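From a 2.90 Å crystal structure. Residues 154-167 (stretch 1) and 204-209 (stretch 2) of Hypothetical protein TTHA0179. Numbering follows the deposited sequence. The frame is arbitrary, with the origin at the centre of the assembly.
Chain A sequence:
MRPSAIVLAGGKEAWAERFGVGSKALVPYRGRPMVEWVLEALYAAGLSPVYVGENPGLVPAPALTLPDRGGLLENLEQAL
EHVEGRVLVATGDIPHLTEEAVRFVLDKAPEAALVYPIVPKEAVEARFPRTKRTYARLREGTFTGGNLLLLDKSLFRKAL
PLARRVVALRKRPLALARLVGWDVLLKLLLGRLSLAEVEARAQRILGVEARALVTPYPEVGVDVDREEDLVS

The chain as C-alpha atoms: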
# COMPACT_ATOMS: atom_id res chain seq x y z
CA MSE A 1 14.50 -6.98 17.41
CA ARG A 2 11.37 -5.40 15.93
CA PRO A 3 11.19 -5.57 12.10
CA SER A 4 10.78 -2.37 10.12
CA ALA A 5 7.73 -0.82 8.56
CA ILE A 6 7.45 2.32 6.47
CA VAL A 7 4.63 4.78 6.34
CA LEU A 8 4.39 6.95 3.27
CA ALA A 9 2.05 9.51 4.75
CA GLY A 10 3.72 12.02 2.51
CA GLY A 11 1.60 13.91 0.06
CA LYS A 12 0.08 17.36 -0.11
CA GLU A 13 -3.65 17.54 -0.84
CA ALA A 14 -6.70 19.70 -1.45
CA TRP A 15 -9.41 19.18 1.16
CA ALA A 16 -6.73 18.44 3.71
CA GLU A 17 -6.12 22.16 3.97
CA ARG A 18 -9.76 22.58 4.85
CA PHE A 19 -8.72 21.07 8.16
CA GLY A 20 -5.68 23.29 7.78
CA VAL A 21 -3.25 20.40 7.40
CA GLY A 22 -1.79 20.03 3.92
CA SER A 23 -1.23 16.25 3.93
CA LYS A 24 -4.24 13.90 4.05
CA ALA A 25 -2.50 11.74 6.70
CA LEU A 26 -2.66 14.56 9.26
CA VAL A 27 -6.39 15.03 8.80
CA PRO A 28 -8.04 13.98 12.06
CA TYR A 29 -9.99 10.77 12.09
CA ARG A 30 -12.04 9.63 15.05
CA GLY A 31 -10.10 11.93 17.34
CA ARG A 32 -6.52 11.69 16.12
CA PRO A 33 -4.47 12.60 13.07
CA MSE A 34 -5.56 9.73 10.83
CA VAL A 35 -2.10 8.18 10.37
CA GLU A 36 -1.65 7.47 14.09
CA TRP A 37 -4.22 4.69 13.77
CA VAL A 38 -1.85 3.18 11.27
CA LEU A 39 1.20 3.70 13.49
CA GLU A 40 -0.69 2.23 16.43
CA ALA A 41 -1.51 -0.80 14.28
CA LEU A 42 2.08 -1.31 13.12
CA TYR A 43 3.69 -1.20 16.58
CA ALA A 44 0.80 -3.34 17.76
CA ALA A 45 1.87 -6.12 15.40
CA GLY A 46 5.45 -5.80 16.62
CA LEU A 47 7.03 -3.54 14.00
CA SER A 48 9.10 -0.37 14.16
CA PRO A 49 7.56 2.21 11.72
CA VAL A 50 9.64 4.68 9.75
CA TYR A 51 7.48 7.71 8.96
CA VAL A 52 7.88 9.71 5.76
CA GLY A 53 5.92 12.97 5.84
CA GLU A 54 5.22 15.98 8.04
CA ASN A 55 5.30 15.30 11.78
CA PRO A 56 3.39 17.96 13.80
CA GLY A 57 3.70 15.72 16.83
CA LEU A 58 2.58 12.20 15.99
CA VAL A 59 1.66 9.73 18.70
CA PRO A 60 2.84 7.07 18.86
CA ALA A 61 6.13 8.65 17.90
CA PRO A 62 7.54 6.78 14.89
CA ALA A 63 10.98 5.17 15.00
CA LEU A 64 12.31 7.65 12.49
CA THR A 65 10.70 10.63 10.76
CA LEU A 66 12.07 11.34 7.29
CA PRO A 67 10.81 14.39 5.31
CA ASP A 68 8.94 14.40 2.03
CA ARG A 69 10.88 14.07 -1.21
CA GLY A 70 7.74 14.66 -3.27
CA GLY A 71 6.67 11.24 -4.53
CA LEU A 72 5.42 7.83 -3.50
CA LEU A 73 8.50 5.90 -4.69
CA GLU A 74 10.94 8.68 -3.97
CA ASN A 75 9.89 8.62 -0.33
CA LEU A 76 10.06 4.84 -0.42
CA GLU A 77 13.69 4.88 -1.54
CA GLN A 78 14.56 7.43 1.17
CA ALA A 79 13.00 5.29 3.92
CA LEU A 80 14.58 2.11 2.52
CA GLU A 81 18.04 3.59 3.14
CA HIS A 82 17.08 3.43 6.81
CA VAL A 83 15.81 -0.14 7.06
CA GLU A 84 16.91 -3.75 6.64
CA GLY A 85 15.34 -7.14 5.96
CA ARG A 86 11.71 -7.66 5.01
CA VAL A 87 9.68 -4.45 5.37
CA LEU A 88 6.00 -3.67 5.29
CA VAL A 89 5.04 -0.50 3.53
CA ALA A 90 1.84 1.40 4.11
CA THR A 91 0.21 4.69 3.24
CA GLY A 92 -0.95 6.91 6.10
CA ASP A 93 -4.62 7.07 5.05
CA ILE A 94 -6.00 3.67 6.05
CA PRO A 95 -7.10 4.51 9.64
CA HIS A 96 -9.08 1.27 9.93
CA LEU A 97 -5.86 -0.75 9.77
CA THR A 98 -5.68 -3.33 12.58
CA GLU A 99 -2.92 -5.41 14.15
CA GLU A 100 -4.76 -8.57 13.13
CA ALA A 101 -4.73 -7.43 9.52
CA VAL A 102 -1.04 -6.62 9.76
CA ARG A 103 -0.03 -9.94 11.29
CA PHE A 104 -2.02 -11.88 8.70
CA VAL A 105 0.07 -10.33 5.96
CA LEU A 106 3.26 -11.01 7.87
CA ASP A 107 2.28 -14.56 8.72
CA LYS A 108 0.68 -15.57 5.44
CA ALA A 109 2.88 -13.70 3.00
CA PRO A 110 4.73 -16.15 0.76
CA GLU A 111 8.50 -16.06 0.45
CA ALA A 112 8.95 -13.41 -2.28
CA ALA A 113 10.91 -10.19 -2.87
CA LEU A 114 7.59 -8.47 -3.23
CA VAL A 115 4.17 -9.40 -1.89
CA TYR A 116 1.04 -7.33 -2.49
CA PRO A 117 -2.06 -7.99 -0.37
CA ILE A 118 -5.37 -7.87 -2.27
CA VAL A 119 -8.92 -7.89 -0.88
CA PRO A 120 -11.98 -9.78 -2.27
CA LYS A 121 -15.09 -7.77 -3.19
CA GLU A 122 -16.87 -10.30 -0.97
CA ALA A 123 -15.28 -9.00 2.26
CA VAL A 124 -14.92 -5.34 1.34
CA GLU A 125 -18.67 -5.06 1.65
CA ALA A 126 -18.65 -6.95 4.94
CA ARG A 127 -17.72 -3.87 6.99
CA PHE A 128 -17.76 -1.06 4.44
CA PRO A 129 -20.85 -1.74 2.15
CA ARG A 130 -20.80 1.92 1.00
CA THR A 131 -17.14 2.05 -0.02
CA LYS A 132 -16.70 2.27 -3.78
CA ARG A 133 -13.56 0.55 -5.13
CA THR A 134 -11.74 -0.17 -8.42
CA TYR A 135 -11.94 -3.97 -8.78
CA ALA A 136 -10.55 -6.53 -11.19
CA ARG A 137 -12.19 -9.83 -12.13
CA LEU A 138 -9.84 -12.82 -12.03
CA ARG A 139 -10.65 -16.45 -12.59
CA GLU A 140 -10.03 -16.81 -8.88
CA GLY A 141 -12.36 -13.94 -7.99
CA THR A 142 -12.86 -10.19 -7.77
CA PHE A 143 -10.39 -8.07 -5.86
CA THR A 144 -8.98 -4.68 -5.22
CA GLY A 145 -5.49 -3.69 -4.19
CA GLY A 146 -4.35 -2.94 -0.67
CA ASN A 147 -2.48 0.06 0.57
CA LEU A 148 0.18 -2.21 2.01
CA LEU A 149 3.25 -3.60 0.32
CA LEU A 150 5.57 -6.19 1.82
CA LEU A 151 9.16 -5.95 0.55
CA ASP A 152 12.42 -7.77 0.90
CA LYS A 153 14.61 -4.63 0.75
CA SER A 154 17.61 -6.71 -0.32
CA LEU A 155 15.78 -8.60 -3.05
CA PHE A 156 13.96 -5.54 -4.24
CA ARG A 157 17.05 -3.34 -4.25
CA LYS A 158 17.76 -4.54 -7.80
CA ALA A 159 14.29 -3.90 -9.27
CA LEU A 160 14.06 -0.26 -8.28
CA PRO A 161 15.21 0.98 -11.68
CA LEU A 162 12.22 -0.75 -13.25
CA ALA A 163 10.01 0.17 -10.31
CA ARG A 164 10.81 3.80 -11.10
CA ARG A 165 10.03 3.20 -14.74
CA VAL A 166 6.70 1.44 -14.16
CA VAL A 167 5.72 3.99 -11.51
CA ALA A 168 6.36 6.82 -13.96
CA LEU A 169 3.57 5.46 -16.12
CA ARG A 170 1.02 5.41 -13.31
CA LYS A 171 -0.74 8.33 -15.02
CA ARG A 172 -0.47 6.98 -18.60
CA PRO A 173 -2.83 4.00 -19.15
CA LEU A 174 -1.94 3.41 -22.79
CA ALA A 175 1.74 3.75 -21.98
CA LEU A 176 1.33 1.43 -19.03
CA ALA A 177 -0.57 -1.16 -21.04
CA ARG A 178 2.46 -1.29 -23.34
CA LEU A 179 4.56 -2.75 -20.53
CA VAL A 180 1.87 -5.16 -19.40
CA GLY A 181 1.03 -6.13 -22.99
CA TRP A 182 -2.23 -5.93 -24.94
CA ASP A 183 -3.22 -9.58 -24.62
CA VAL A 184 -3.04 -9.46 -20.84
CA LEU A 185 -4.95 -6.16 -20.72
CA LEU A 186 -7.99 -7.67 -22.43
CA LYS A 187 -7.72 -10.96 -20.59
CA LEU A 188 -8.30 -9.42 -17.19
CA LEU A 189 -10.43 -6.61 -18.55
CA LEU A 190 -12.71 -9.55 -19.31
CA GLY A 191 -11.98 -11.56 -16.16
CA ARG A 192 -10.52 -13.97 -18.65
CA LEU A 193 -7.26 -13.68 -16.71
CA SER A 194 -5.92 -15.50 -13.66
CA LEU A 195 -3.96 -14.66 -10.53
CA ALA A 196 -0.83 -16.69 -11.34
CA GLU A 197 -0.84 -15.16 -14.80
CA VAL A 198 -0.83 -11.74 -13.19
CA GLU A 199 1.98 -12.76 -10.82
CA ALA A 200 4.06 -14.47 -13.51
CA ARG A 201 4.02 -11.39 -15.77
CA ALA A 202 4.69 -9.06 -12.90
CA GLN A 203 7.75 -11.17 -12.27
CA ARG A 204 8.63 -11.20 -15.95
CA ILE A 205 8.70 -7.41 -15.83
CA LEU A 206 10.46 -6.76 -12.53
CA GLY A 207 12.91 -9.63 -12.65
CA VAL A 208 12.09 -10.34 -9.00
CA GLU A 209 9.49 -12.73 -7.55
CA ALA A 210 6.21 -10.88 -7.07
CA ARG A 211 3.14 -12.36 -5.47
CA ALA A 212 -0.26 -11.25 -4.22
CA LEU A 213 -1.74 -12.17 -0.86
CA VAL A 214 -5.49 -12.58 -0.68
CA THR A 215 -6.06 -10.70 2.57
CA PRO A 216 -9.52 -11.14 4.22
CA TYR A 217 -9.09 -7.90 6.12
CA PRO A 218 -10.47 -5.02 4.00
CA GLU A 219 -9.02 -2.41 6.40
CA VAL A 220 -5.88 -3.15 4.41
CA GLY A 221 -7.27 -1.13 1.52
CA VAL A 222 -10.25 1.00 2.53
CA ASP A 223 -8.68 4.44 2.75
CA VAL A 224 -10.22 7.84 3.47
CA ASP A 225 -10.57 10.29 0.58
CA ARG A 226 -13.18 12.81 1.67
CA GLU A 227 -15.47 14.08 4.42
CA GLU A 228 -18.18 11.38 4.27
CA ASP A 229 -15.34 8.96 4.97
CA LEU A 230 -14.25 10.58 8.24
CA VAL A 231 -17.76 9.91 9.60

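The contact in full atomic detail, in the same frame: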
# COMPACT_ATOMS: atom_id res chain seq x y z
N SER A 154 16.49 -6.09 0.37
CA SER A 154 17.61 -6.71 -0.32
C SER A 154 17.26 -7.30 -1.65
O SER A 154 18.02 -7.15 -2.59
CB SER A 154 18.17 -7.81 0.55
OG SER A 154 17.14 -8.47 1.27
N LEU A 155 16.14 -8.00 -1.76
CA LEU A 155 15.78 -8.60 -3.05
C LEU A 155 15.29 -7.54 -4.02
O LEU A 155 15.54 -7.56 -5.22
CB LEU A 155 14.68 -9.63 -2.87
CG LEU A 155 14.98 -10.96 -2.19
CD1 LEU A 155 13.70 -11.76 -1.96
CD2 LEU A 155 15.93 -11.72 -3.06
N PHE A 156 14.55 -6.61 -3.46
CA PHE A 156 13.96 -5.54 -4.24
C PHE A 156 14.99 -4.56 -4.76
O PHE A 156 14.89 -4.08 -5.89
CB PHE A 156 12.95 -4.80 -3.39
CG PHE A 156 11.96 -4.05 -4.20
CD1 PHE A 156 11.22 -4.70 -5.19
CD2 PHE A 156 11.75 -2.69 -3.99
CE1 PHE A 156 10.31 -4.01 -5.96
CE2 PHE A 156 10.84 -1.99 -4.75
CZ PHE A 156 10.11 -2.65 -5.75
N ARG A 157 15.97 -4.26 -3.92
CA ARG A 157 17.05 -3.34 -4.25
C ARG A 157 17.36 -3.28 -5.74
O ARG A 157 17.51 -2.21 -6.32
CB ARG A 157 18.31 -3.73 -3.46
CG ARG A 157 19.58 -2.99 -3.83
CD ARG A 157 20.77 -3.50 -3.04
NE ARG A 157 20.82 -2.99 -1.67
CZ ARG A 157 20.86 -1.70 -1.34
NH1 ARG A 157 20.85 -0.76 -2.27
NH2 ARG A 157 20.92 -1.35 -0.06
N LYS A 158 17.43 -4.45 -6.38
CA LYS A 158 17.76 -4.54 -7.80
C LYS A 158 16.63 -4.29 -8.82
O LYS A 158 16.89 -4.20 -10.02
CB LYS A 158 18.41 -5.91 -8.07
CG LYS A 158 17.54 -7.12 -7.75
CD LYS A 158 18.21 -8.42 -8.18
CE LYS A 158 17.17 -9.52 -8.48
NZ LYS A 158 17.01 -10.57 -7.41
N ALA A 159 15.40 -4.14 -8.35
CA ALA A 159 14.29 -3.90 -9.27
C ALA A 159 13.87 -2.44 -9.30
O ALA A 159 13.08 -2.03 -10.16
CB ALA A 159 13.11 -4.76 -8.88
N LEU A 160 14.40 -1.67 -8.37
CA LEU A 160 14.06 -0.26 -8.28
C LEU A 160 14.17 0.52 -9.58
O LEU A 160 13.37 1.41 -9.83
CB LEU A 160 14.91 0.40 -7.21
CG LEU A 160 14.60 -0.09 -5.78
CD1 LEU A 160 15.67 0.44 -4.85
CD2 LEU A 160 13.22 0.39 -5.33
N PRO A 161 15.14 0.20 -10.44
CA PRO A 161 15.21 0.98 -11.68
C PRO A 161 13.97 0.77 -12.54
O PRO A 161 13.53 1.68 -13.23
CB PRO A 161 16.47 0.46 -12.35
CG PRO A 161 17.33 0.11 -11.18
CD PRO A 161 16.35 -0.62 -10.27
N LEU A 162 13.42 -0.44 -12.49
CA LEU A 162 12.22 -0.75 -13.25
C LEU A 162 11.05 -0.15 -12.49
O LEU A 162 10.17 0.49 -13.07
CB LEU A 162 12.02 -2.26 -13.38
CG LEU A 162 13.25 -3.15 -13.59
CD1 LEU A 162 12.76 -4.54 -13.97
CD2 LEU A 162 14.15 -2.58 -14.66
N ALA A 163 11.05 -0.35 -11.17
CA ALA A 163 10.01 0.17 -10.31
C ALA A 163 9.78 1.62 -10.68
O ALA A 163 8.65 2.03 -10.93
CB ALA A 163 10.44 0.08 -8.85
N ARG A 164 10.87 2.38 -10.74
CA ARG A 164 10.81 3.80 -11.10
C ARG A 164 10.15 3.95 -12.45
O ARG A 164 9.27 4.79 -12.65
CB ARG A 164 12.21 4.40 -11.17
CG ARG A 164 13.02 4.33 -9.90
CD ARG A 164 14.36 5.05 -10.06
NE ARG A 164 15.25 4.81 -8.93
CZ ARG A 164 16.38 4.11 -9.01
NH1 ARG A 164 16.76 3.60 -10.17
NH2 ARG A 164 17.13 3.93 -7.93
N ARG A 165 10.58 3.13 -13.40
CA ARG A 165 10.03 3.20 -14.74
C ARG A 165 8.52 2.95 -14.74
O ARG A 165 7.74 3.80 -15.18
CB ARG A 165 10.73 2.18 -15.63
CG ARG A 165 10.52 2.50 -17.08
CD ARG A 165 11.04 1.43 -18.00
NE ARG A 165 10.43 1.59 -19.32
CZ ARG A 165 10.38 0.64 -20.24
NH1 ARG A 165 10.91 -0.55 -20.00
NH2 ARG A 165 9.79 0.89 -21.40
N VAL A 166 8.11 1.80 -14.23
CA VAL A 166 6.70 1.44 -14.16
C VAL A 166 5.87 2.46 -13.38
O VAL A 166 4.72 2.74 -13.73
CB VAL A 166 6.52 0.05 -13.50
CG1 VAL A 166 5.05 -0.26 -13.33
CG2 VAL A 166 7.18 -1.01 -14.35
N VAL A 167 6.44 3.01 -12.32
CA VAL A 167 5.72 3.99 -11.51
C VAL A 167 5.52 5.29 -12.26
O VAL A 167 4.56 6.02 -12.02
CB VAL A 167 6.47 4.29 -10.19
CG1 VAL A 167 5.91 5.53 -9.54
CG2 VAL A 167 6.34 3.11 -9.23
N ARG A 204 7.98 -11.32 -14.66
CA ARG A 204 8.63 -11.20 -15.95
C ARG A 204 9.21 -9.79 -16.05
O ARG A 204 10.40 -9.59 -16.39
CB ARG A 204 7.59 -11.39 -17.05
CG ARG A 204 8.13 -11.16 -18.46
CD ARG A 204 8.68 -12.44 -19.03
NE ARG A 204 9.77 -13.01 -18.24
CZ ARG A 204 9.99 -14.32 -18.14
NH1 ARG A 204 9.20 -15.18 -18.77
NH2 ARG A 204 11.00 -14.76 -17.40
N ILE A 205 8.36 -8.82 -15.76
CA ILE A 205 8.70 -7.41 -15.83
C ILE A 205 9.77 -6.95 -14.85
O ILE A 205 10.78 -6.36 -15.25
CB ILE A 205 7.42 -6.57 -15.58
CG1 ILE A 205 6.36 -6.97 -16.61
CG2 ILE A 205 7.74 -5.08 -15.62
CD1 ILE A 205 5.05 -6.29 -16.41
N LEU A 206 9.55 -7.20 -13.57
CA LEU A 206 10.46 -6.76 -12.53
C LEU A 206 11.73 -7.57 -12.35
O LEU A 206 12.70 -7.07 -11.79
CB LEU A 206 9.74 -6.73 -11.19
CG LEU A 206 8.44 -5.94 -11.24
CD1 LEU A 206 7.79 -5.91 -9.87
CD2 LEU A 206 8.76 -4.53 -11.72
N GLY A 207 11.73 -8.81 -12.81
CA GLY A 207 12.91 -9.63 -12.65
C GLY A 207 12.97 -10.26 -11.27
O GLY A 207 13.75 -11.17 -11.03
N VAL A 208 12.14 -9.78 -10.35
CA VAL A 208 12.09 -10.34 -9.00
C VAL A 208 10.78 -11.10 -8.81
O VAL A 208 9.83 -10.92 -9.59
CB VAL A 208 12.19 -9.22 -7.95
CG1 VAL A 208 13.53 -8.55 -8.05
CG2 VAL A 208 11.08 -8.21 -8.16
N GLU A 209 10.72 -11.97 -7.80
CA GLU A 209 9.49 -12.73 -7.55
C GLU A 209 8.46 -11.78 -6.95
O GLU A 209 8.73 -11.07 -5.97
CB GLU A 209 9.73 -13.90 -6.59
CG GLU A 209 8.52 -14.83 -6.54
CD GLU A 209 8.79 -16.10 -5.78
OE1 GLU A 209 9.98 -16.41 -5.56
OE2 GLU A 209 7.80 -16.80 -5.42

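No hydrogen bond crosses between these two stretches, and several of their shortest approaches set a methyl group against a backbone carbonyl oxygen. The tightest is unusually short for carbon and oxygen: Leu 162 CD1 lies 3.0 Å from Ile 205 O, and the same methyl, Leu 162 CD1, lies 3.3 Å from Leu 206 O. At 2.90 Å resolution such a value should be read with some tolerance, but the placement is clear. A leucine tip sits over the last turn of a helix, where the chain is about to leave helical geometry and carbonyls lie within reach of a neighbour.

The way that helix stops sets up the rest. Gly 207 is the first residue to leave helical angles, and it does so with positive phi (82°). A CB at these backbone angles would be jammed against the carbonyl O of Leu 206, so the turn itself calls for glycine. The chain then extends through Val 208, whose CA-to-CB bond points toward the first stretch.

Val 208 is buried and has the largest area covered by the partner stretch, 72 Å². With chi1 in the m well, its CG1 methyl meets three residues of the first stretch: Leu 155 O is 3.6 Å from Val 208 CG1, Lys 158 CE is 3.8 Å from Val 208 CG1, and Ala 159 CB is 3.9 Å from Val 208 CG1. A compact, branched side chain suits this site, since one of its methyls reaches a carbonyl oxygen and two side chains. Lys 158 contributes as a hydrocarbon: its CA-to-CB bond points sideways, yet the chain runs out so that its methylenes come near the valine, while NZ forms no bond to the second stretch.

Ala 159 marks the closest backbone approach, with Ala 159 CA 5.8 Å from Leu 206 CA. Its small side chain fits that spacing: Ala 159 CB points toward the partner and comes to rest 3.7 Å from Leu 206 O. The same residue also organises its own segment. Ala 159 N donates to Phe 156 O at 2.5 Å, closing the turn after the first helix, and Ala 159 O accepts from Ala 163 N at 2.8 Å as the next helix starts.

Along that second helix, Leu 162 and Val 166 stand four residues apart and both point toward the partner, as the helical repeat allows; the helical hydrogen bond from Val 166 N to Leu 162 O, 2.7 Å, links the two. Leu 162 CB lies 4.3 Å from Leu 206 CD2 and Val 166 CG2 lies 4.3 Å from Ile 205 CG2, two equally loose apolar contacts. Leu 206 has 67 Å² covered although its CA-to-CB bond points sideways; its carbonyl shares in the contact with its side chain.

The two stretches bury 352 Å² in all. The rule is modest: small where backbones approach, branched where one methyl can meet several neighbours, and glycine where the chain must turn.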